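Local coordinates for WYL1 (Ruminococcus sp., PDB 6OAW), which is a WYL-domain accessory protein of the Type VI-D CRISPR-Cas system, in which it plays a modulatory role, at residues Ala66-Leu71 with Leu87-Trp93; Tyr79-Ile84 with Ile189-Glu194; Asp308-Leu314 with Asn341-Ile347. One frame throughout, in Å; residues are numbered along the deposited sequence.

Contacts 1 and 2 are neighbours, their centres 15 Å apart, and their segments alternate along the chain: the loop between helices 55-71 and 92-96 supplies 79-84 to contact 2 and much of 87-93 to contact 1. They touch where Ala69 CB meets Ile84 CG2 at 3.7 Å. Contact 1 is largely apolar, a phenylalanine against a helix with one serine bond at its margin; contact 2, nearer the chain's centre, relies on an asparagine amide and a glutamate. Contact 3 is a strand pair in a three-stranded sheet, on the opposite side of the chain's centre from contact 1, with nearest atoms about 38 Å away; backbone bonds dominate there, with a mostly buried face and a largely exposed one.

Contact 1. Residues Ala66-Leu71 with Leu87-Trp93; sequences AYIASL and LNAFVEW
Phe90 forms the apolar centre, its side chain (chi1 m) directed at the last turns of helix 55-71. Tyr67 CA sits over the ring face, 4.0 Å from its centroid and 21° off the normal, a CH-pi contact. Ala66 CB reaches Phe90 CE2 at 3.5 Å and Leu87 CD1 at 3.7 Å, and Tyr67 CD1 lies 3.7 Å from Phe90 CE1. Phe63 and Phe164 add edge-to-face contacts to the same ring. Residues 66-71 are regular alpha helix; opposite them, Leu87-Phe90 make a type I beta turn, closed by Phe90 N to Leu87 O at 3.1 Å, and helix 92-96 starts just beyond. The two helices 55-71 and 92-96 are joined by a long loop that folds back, so that its end and the start of the second helix pack on the last turns of the first. CA atoms approach to 6.5 Å at Ala66-Leu87 and 4.9 Å at Ser70-Trp93. Farther out, Trp93 (chi1 p) turns its indole back beneath the turn, NE1 donating to Leu87 O at 2.9 Å. Ser70 (chi1 t) points at the start of the second helix: its OG accepts from Trp93 N at 3.3 Å and lies at the indole edge, 3.3 Å from Trp93 CD1. At the margin Glu92 CB is 3.6 Å from Ser70 OG, while Glu153 takes the backbone amides of Val91 and Glu92, and Tyr67 OH bonds to Asp149 O.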
# COMPACT_ATOMS: atom_id res chain seq x y z
N ALA B 66 4.77 -15.38 11.55
CA ALA B 66 5.72 -15.14 10.45
C ALA B 66 6.79 -16.24 10.47
O ALA B 66 7.16 -16.72 9.40
CB ALA B 66 6.33 -13.77 10.58
N TYR B 67 7.25 -16.62 11.66
CA TYR B 67 8.35 -17.58 11.89
C TYR B 67 7.92 -18.97 11.42
O TYR B 67 8.68 -19.63 10.68
CB TYR B 67 8.76 -17.64 13.36
CG TYR B 67 9.76 -18.73 13.65
CD1 TYR B 67 10.94 -18.80 12.93
CD2 TYR B 67 9.53 -19.70 14.62
CE1 TYR B 67 11.88 -19.79 13.17
CE2 TYR B 67 10.45 -20.71 14.87
CZ TYR B 67 11.63 -20.75 14.14
OH TYR B 67 12.58 -21.72 14.32
N ILE B 68 6.76 -19.43 11.85
CA ILE B 68 6.30 -20.82 11.56
C ILE B 68 6.09 -20.96 10.03
O ILE B 68 6.41 -22.04 9.50
CB ILE B 68 5.06 -21.16 12.40
CG1 ILE B 68 4.90 -22.66 12.66
CG2 ILE B 68 3.82 -20.55 11.78
N ALA B 69 5.60 -19.93 9.33
CA ALA B 69 5.44 -19.99 7.86
C ALA B 69 6.83 -20.15 7.21
O ALA B 69 6.98 -20.96 6.25
CB ALA B 69 4.72 -18.79 7.32
N SER B 70 7.82 -19.42 7.71
CA SER B 70 9.19 -19.49 7.17
C SER B 70 9.77 -20.88 7.49
O SER B 70 10.26 -21.54 6.58
CB SER B 70 10.05 -18.38 7.69
OG SER B 70 11.35 -18.45 7.11
N LEU B 71 9.69 -21.32 8.74
CA LEU B 71 10.32 -22.58 9.21
C LEU B 71 9.73 -23.76 8.44
O LEU B 71 10.47 -24.70 8.15
CB LEU B 71 10.09 -22.73 10.72
CG LEU B 71 10.60 -24.03 11.33
CD1 LEU B 71 12.13 -24.04 11.35
CD2 LEU B 71 10.03 -24.26 12.73
N LEU B 87 7.63 -13.11 5.36
CA LEU B 87 8.31 -11.81 5.54
C LEU B 87 9.72 -11.92 4.99
O LEU B 87 10.38 -12.94 5.26
CB LEU B 87 8.40 -11.46 7.03
CG LEU B 87 7.13 -11.06 7.73
CD1 LEU B 87 7.46 -10.55 9.12
CD2 LEU B 87 6.42 -9.98 6.91
N ASN B 88 10.17 -10.86 4.34
CA ASN B 88 11.55 -10.64 3.86
C ASN B 88 12.53 -10.72 5.04
O ASN B 88 13.65 -11.14 4.78
CB ASN B 88 11.63 -9.34 3.08
CG ASN B 88 10.86 -9.43 1.78
OD1 ASN B 88 10.85 -10.48 1.14
ND2 ASN B 88 10.19 -8.35 1.41
N ALA B 89 12.12 -10.43 6.28
CA ALA B 89 13.01 -10.48 7.47
C ALA B 89 13.36 -11.92 7.84
O ALA B 89 14.42 -12.11 8.47
CB ALA B 89 12.40 -9.77 8.64
N PHE B 90 12.48 -12.87 7.53
CA PHE B 90 12.75 -14.32 7.71
C PHE B 90 13.46 -14.84 6.45
O PHE B 90 13.12 -14.44 5.33
CB PHE B 90 11.47 -15.08 8.07
CG PHE B 90 11.05 -14.83 9.50
CD1 PHE B 90 11.64 -15.51 10.56
CD2 PHE B 90 10.12 -13.84 9.80
CE1 PHE B 90 11.26 -15.26 11.87
CE2 PHE B 90 9.75 -13.59 11.10
CZ PHE B 90 10.30 -14.30 12.13
N VAL B 91 14.43 -15.72 6.66
CA VAL B 91 15.49 -16.02 5.65
C VAL B 91 15.41 -17.50 5.26
O VAL B 91 15.61 -17.77 4.09
CB VAL B 91 16.90 -15.63 6.14
CG1 VAL B 91 17.90 -15.68 5.00
CG2 VAL B 91 16.94 -14.24 6.77
N GLU B 92 15.10 -18.41 6.18
CA GLU B 92 14.95 -19.86 5.89
C GLU B 92 14.15 -20.08 4.58
O GLU B 92 14.64 -20.79 3.70
CB GLU B 92 14.30 -20.56 7.07
CG GLU B 92 14.02 -22.03 6.82
CD GLU B 92 15.04 -22.97 7.37
OE1 GLU B 92 15.88 -23.47 6.57
OE2 GLU B 92 14.99 -23.21 8.60
N TRP B 93 12.96 -19.50 4.45
CA TRP B 93 12.12 -19.74 3.26
C TRP B 93 12.87 -19.26 2.02
O TRP B 93 12.65 -19.86 0.94
CB TRP B 93 10.73 -19.11 3.37
CG TRP B 93 10.69 -17.62 3.27
CD1 TRP B 93 10.73 -16.73 4.31
CD2 TRP B 93 10.48 -16.83 2.08
NE1 TRP B 93 10.63 -15.45 3.84
CE2 TRP B 93 10.46 -15.48 2.49
CE3 TRP B 93 10.28 -17.12 0.72
CZ2 TRP B 93 10.28 -14.43 1.58
CZ3 TRP B 93 10.12 -16.09 -0.18
CH2 TRP B 93 10.12 -14.76 0.24

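Contact 2. Residues Tyr79-Ile84 with Ile189-Glu194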
# COMPACT_ATOMS: atom_id res chain seq x y z
N TYR B 79 0.86 -27.32 3.68
CA TYR B 79 -0.59 -27.07 3.45
C TYR B 79 -1.19 -26.29 4.64
O TYR B 79 -2.16 -25.55 4.43
CB TYR B 79 -1.37 -28.37 3.21
CG TYR B 79 -1.52 -29.27 4.42
CD1 TYR B 79 -0.52 -30.17 4.74
CD2 TYR B 79 -2.64 -29.23 5.23
CE1 TYR B 79 -0.63 -31.01 5.83
CE2 TYR B 79 -2.77 -30.07 6.32
CZ TYR B 79 -1.75 -30.96 6.63
OH TYR B 79 -1.82 -31.81 7.70
N LYS B 80 -0.58 -26.39 5.82
CA LYS B 80 -1.11 -25.76 7.06
C LYS B 80 -0.95 -24.25 6.98
O LYS B 80 -1.68 -23.56 7.70
CB LYS B 80 -0.41 -26.32 8.30
CG LYS B 80 -0.80 -27.75 8.63
CD LYS B 80 -0.32 -28.24 9.99
CE LYS B 80 -0.43 -29.75 10.13
NZ LYS B 80 -0.64 -30.13 11.55
N TYR B 81 -0.04 -23.75 6.15
CA TYR B 81 0.44 -22.34 6.20
C TYR B 81 0.13 -21.64 4.88
O TYR B 81 0.66 -20.57 4.65
CB TYR B 81 1.93 -22.33 6.57
CG TYR B 81 2.20 -23.14 7.81
CD1 TYR B 81 1.72 -22.71 9.03
CD2 TYR B 81 2.83 -24.37 7.75
CE1 TYR B 81 1.89 -23.48 10.17
CE2 TYR B 81 3.02 -25.14 8.89
CZ TYR B 81 2.55 -24.69 10.10
OH TYR B 81 2.70 -25.43 11.23
N ILE B 82 -0.71 -22.23 4.04
CA ILE B 82 -1.17 -21.59 2.79
C ILE B 82 -1.78 -20.23 3.17
O ILE B 82 -2.68 -20.19 4.02
CB ILE B 82 -2.16 -22.51 2.04
CG1 ILE B 82 -1.42 -23.69 1.38
CG2 ILE B 82 -3.03 -21.72 1.05
CD1 ILE B 82 -2.35 -24.81 0.89
N GLY B 83 -1.29 -19.16 2.56
CA GLY B 83 -1.81 -17.80 2.76
C GLY B 83 -1.12 -17.07 3.91
O GLY B 83 -1.38 -15.88 4.03
N ILE B 84 -0.31 -17.72 4.75
CA ILE B 84 0.43 -16.98 5.82
C ILE B 84 1.60 -16.25 5.15
O ILE B 84 2.41 -16.86 4.47
CB ILE B 84 0.90 -17.88 6.98
CG1 ILE B 84 -0.23 -18.69 7.60
CG2 ILE B 84 1.59 -17.04 8.03
CD1 ILE B 84 -1.34 -17.86 8.15
N ILE B 189 -6.39 -19.49 10.50
CA ILE B 189 -6.09 -19.86 9.09
C ILE B 189 -5.53 -21.27 9.05
O ILE B 189 -5.93 -22.03 8.15
CB ILE B 189 -5.18 -18.82 8.44
CG1 ILE B 189 -5.96 -17.53 8.20
CG2 ILE B 189 -4.57 -19.39 7.18
CD1 ILE B 189 -5.10 -16.34 7.86
N ILE B 190 -4.65 -21.60 9.99
CA ILE B 190 -3.99 -22.94 10.10
C ILE B 190 -5.06 -24.02 10.29
O ILE B 190 -4.98 -25.05 9.59
CB ILE B 190 -2.93 -22.91 11.22
CG1 ILE B 190 -1.69 -22.13 10.76
CG2 ILE B 190 -2.55 -24.30 11.71
CD1 ILE B 190 -0.77 -21.75 11.89
N LYS B 191 -6.05 -23.80 11.18
CA LYS B 191 -7.10 -24.81 11.47
C LYS B 191 -7.98 -24.95 10.22
O LYS B 191 -8.27 -26.08 9.83
CB LYS B 191 -7.88 -24.44 12.73
CG LYS B 191 -7.06 -24.59 14.00
CD LYS B 191 -7.65 -23.94 15.23
CE LYS B 191 -7.00 -24.41 16.52
N ILE B 192 -8.31 -23.84 9.56
CA ILE B 192 -9.09 -23.88 8.30
C ILE B 192 -8.30 -24.68 7.24
O ILE B 192 -8.92 -25.54 6.57
CB ILE B 192 -9.46 -22.46 7.84
CG1 ILE B 192 -10.47 -21.83 8.79
CG2 ILE B 192 -9.98 -22.50 6.42
CD1 ILE B 192 -10.65 -20.34 8.61
N ASN B 193 -7.00 -24.43 7.09
CA ASN B 193 -6.16 -25.09 6.06
C ASN B 193 -6.13 -26.60 6.31
O ASN B 193 -6.19 -27.36 5.31
CB ASN B 193 -4.73 -24.55 6.00
CG ASN B 193 -4.66 -23.21 5.31
OD1 ASN B 193 -5.49 -22.94 4.46
ND2 ASN B 193 -3.70 -22.38 5.69
N GLU B 194 -6.07 -27.01 7.59
CA GLU B 194 -6.06 -28.44 7.96
C GLU B 194 -7.35 -29.08 7.43
O GLU B 194 -7.24 -30.13 6.79
CB GLU B 194 -5.83 -28.64 9.47
CG GLU B 194 -6.06 -30.08 9.95
CD GLU B 194 -5.03 -31.16 9.58
OE1 GLU B 194 -3.81 -30.89 9.71
OE2 GLU B 194 -5.45 -32.29 9.20
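Helix 186-199 presents one side to the loop 79-84, starting with Ile189, whose CG2 lies 3.7 Å from Ile84 CD1 and 3.8 Å from Ile82 O. This isoleucine also touches Ile228 of strand 219-230, so it joins the loop to the large antiparallel sheet. Ile190 comes next, at the closest CA approach, 5.0 Å from Lys80. Its CA makes a CH...O contact of 3.4 Å with Lys80 O, and its CD1 meets the edge of the Tyr81 ring at CE1, 3.6 Å away. One helical turn after Ile189, Asn193 points at the loop and ND2 donates twice, to Lys80 O at 3.1 Å and to Ile82 O at 2.9 Å. These two carbonyls bracket Tyr81, the first residue of the type II beta turn Tyr81-Ile84, which closes through Ile84 N to Tyr81 O at 3.0 Å and has Gly83 at positive phi. Glu194 ends the segment: its OE1 accepts from Tyr79 OH at 3.0 Å and makes a long salt bridge of 3.7 Å with Lys80 NZ, which also has a weak, long ion pair with Asp77. Because Asn193 bonds to main-chain carbonyls, its grip on the loop at Lys80 and Ile82 does not directly involve their side chains, whereas Glu194 meets side chains, a tyrosine hydroxyl and, at long range, a lysine ammonium.

Contact 3. Residues Asp308-Leu314 with Asn341-Ile347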
# COMPACT_ATOMS: atom_id res chain seq x y z
N ASP B 308 -31.55 -7.31 -5.39
CA ASP B 308 -32.76 -6.45 -5.51
C ASP B 308 -32.47 -5.26 -6.44
O ASP B 308 -31.28 -4.97 -6.66
CB ASP B 308 -33.21 -5.97 -4.12
CG ASP B 308 -34.33 -6.80 -3.51
OD1 ASP B 308 -34.92 -7.66 -4.22
OD2 ASP B 308 -34.65 -6.55 -2.34
N ILE B 309 -33.50 -4.62 -6.98
CA ILE B 309 -33.37 -3.48 -7.93
C ILE B 309 -33.14 -2.22 -7.11
O ILE B 309 -33.81 -2.06 -6.11
CB ILE B 309 -34.62 -3.31 -8.81
CG1 ILE B 309 -35.01 -4.60 -9.54
CG2 ILE B 309 -34.42 -2.12 -9.76
CD1 ILE B 309 -34.03 -4.99 -10.63
N SER B 310 -32.14 -1.42 -7.48
CA SER B 310 -31.95 -0.03 -7.03
C SER B 310 -32.09 0.81 -8.28
O SER B 310 -31.44 0.47 -9.27
CB SER B 310 -30.62 0.26 -6.34
OG SER B 310 -30.47 -0.46 -5.14
N LYS B 311 -32.93 1.85 -8.24
CA LYS B 311 -33.07 2.81 -9.34
C LYS B 311 -32.21 4.02 -9.00
O LYS B 311 -32.41 4.63 -7.90
CB LYS B 311 -34.55 3.14 -9.53
CG LYS B 311 -35.33 2.03 -10.22
CD LYS B 311 -36.80 2.36 -10.36
CE LYS B 311 -37.62 1.17 -10.79
NZ LYS B 311 -38.88 1.64 -11.41
N VAL B 312 -31.27 4.34 -9.88
CA VAL B 312 -30.34 5.49 -9.71
C VAL B 312 -30.36 6.35 -10.97
O VAL B 312 -30.06 5.83 -12.02
CB VAL B 312 -28.90 5.04 -9.40
CG1 VAL B 312 -28.04 6.24 -9.03
CG2 VAL B 312 -28.88 4.03 -8.28
N TYR B 313 -30.72 7.63 -10.82
CA TYR B 313 -30.62 8.64 -11.90
C TYR B 313 -29.17 9.09 -11.97
O TYR B 313 -28.66 9.59 -10.93
CB TYR B 313 -31.55 9.82 -11.66
CG TYR B 313 -31.53 10.83 -12.78
CD1 TYR B 313 -32.35 10.68 -13.88
CD2 TYR B 313 -30.69 11.93 -12.73
CE1 TYR B 313 -32.32 11.59 -14.93
CE2 TYR B 313 -30.67 12.86 -13.76
CZ TYR B 313 -31.47 12.68 -14.87
OH TYR B 313 -31.47 13.60 -15.89
N LEU B 314 -28.52 8.87 -13.12
CA LEU B 314 -27.15 9.38 -13.38
C LEU B 314 -27.26 10.55 -14.35
O LEU B 314 -27.99 10.42 -15.34
CB LEU B 314 -26.29 8.28 -14.00
CG LEU B 314 -26.15 7.00 -13.18
CD1 LEU B 314 -25.27 6.03 -13.91
CD2 LEU B 314 -25.58 7.28 -11.83
N ASN B 341 -28.49 10.89 -17.96
CA ASN B 341 -29.77 11.65 -17.88
C ASN B 341 -30.95 10.67 -17.90
O ASN B 341 -31.96 10.98 -18.53
CB ASN B 341 -29.88 12.68 -19.01
CG ASN B 341 -28.79 13.74 -18.96
OD1 ASN B 341 -28.22 14.03 -17.91
ND2 ASN B 341 -28.53 14.37 -20.10
N THR B 342 -30.83 9.51 -17.24
CA THR B 342 -31.94 8.52 -17.13
C THR B 342 -31.80 7.72 -15.83
O THR B 342 -30.71 7.73 -15.23
CB THR B 342 -32.03 7.55 -18.32
OG1 THR B 342 -30.83 6.77 -18.42
CG2 THR B 342 -32.34 8.23 -19.63
N VAL B 343 -32.90 7.08 -15.43
CA VAL B 343 -32.92 6.09 -14.32
C VAL B 343 -32.25 4.80 -14.81
O VAL B 343 -32.68 4.27 -15.82
CB VAL B 343 -34.36 5.83 -13.83
CG1 VAL B 343 -34.42 4.71 -12.79
CG2 VAL B 343 -34.97 7.11 -13.30
N ASN B 344 -31.25 4.34 -14.08
CA ASN B 344 -30.53 3.07 -14.35
C ASN B 344 -30.87 2.09 -13.23
O ASN B 344 -31.03 2.53 -12.08
CB ASN B 344 -29.03 3.30 -14.44
CG ASN B 344 -28.65 4.22 -15.58
OD1 ASN B 344 -28.30 3.76 -16.65
ND2 ASN B 344 -28.72 5.52 -15.38
N GLU B 345 -31.02 0.83 -13.58
CA GLU B 345 -31.34 -0.26 -12.62
C GLU B 345 -30.05 -0.97 -12.26
O GLU B 345 -29.38 -1.52 -13.14
CB GLU B 345 -32.37 -1.22 -13.22
CG GLU B 345 -33.69 -0.52 -13.48
CD GLU B 345 -34.90 -1.43 -13.60
OE1 GLU B 345 -34.72 -2.59 -13.98
OE2 GLU B 345 -36.01 -0.97 -13.27
N PHE B 346 -29.73 -0.98 -10.97
CA PHE B 346 -28.56 -1.70 -10.43
C PHE B 346 -29.12 -2.94 -9.78
O PHE B 346 -30.25 -2.85 -9.26
CB PHE B 346 -27.74 -0.76 -9.55
CG PHE B 346 -26.98 0.26 -10.36
CD1 PHE B 346 -27.54 1.48 -10.66
CD2 PHE B 346 -25.70 -0.01 -10.85
CE1 PHE B 346 -26.85 2.43 -11.41
CE2 PHE B 346 -25.01 0.93 -11.60
CZ PHE B 346 -25.59 2.14 -11.90
N ILE B 347 -28.43 -4.07 -9.93
CA ILE B 347 -28.87 -5.39 -9.42
C ILE B 347 -27.92 -5.84 -8.31
O ILE B 347 -28.20 -6.88 -7.67
CB ILE B 347 -28.98 -6.44 -10.55
CG1 ILE B 347 -27.70 -6.58 -11.37
CG2 ILE B 347 -30.17 -6.14 -11.46
CD1 ILE B 347 -27.58 -7.96 -12.05
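An antiparallel strand pair with a G1 beta bulge joins 310-314 to 342-346 in a three-stranded sheet. The bulge lies where Asn341, in left-handed conformation (phi/psi 59/38), and Thr342 both face Leu314: Leu314 N donates to Thr342 O at 3.2 Å, and Asn341 N makes a weak bond to Leu314 O at 2.7 Å. Regular pairing continues with reciprocal bonds, Val312 N to Asn344 O at 2.9 Å and Asn344 N to Val312 O at 2.8 Å, then Ser310 N to Phe346 O at 3.0 Å and Phe346 N to Ser310 O at 2.8 Å. On the face of Ser310, Val312, Leu314 and Phe346, mostly buried, Val312 CG2 meets Phe346 CD1 at 3.7 Å. On the more exposed face Lys311 CB packs on Val343 CG1 at 3.6 Å, and Tyr313 OH reaches Asn341 CA at 3.3 Å. Strand 310-314 is central, bonded along its other edge to 364-368, while helix 350-357 covers the mostly buried face through Val353 and Phe357.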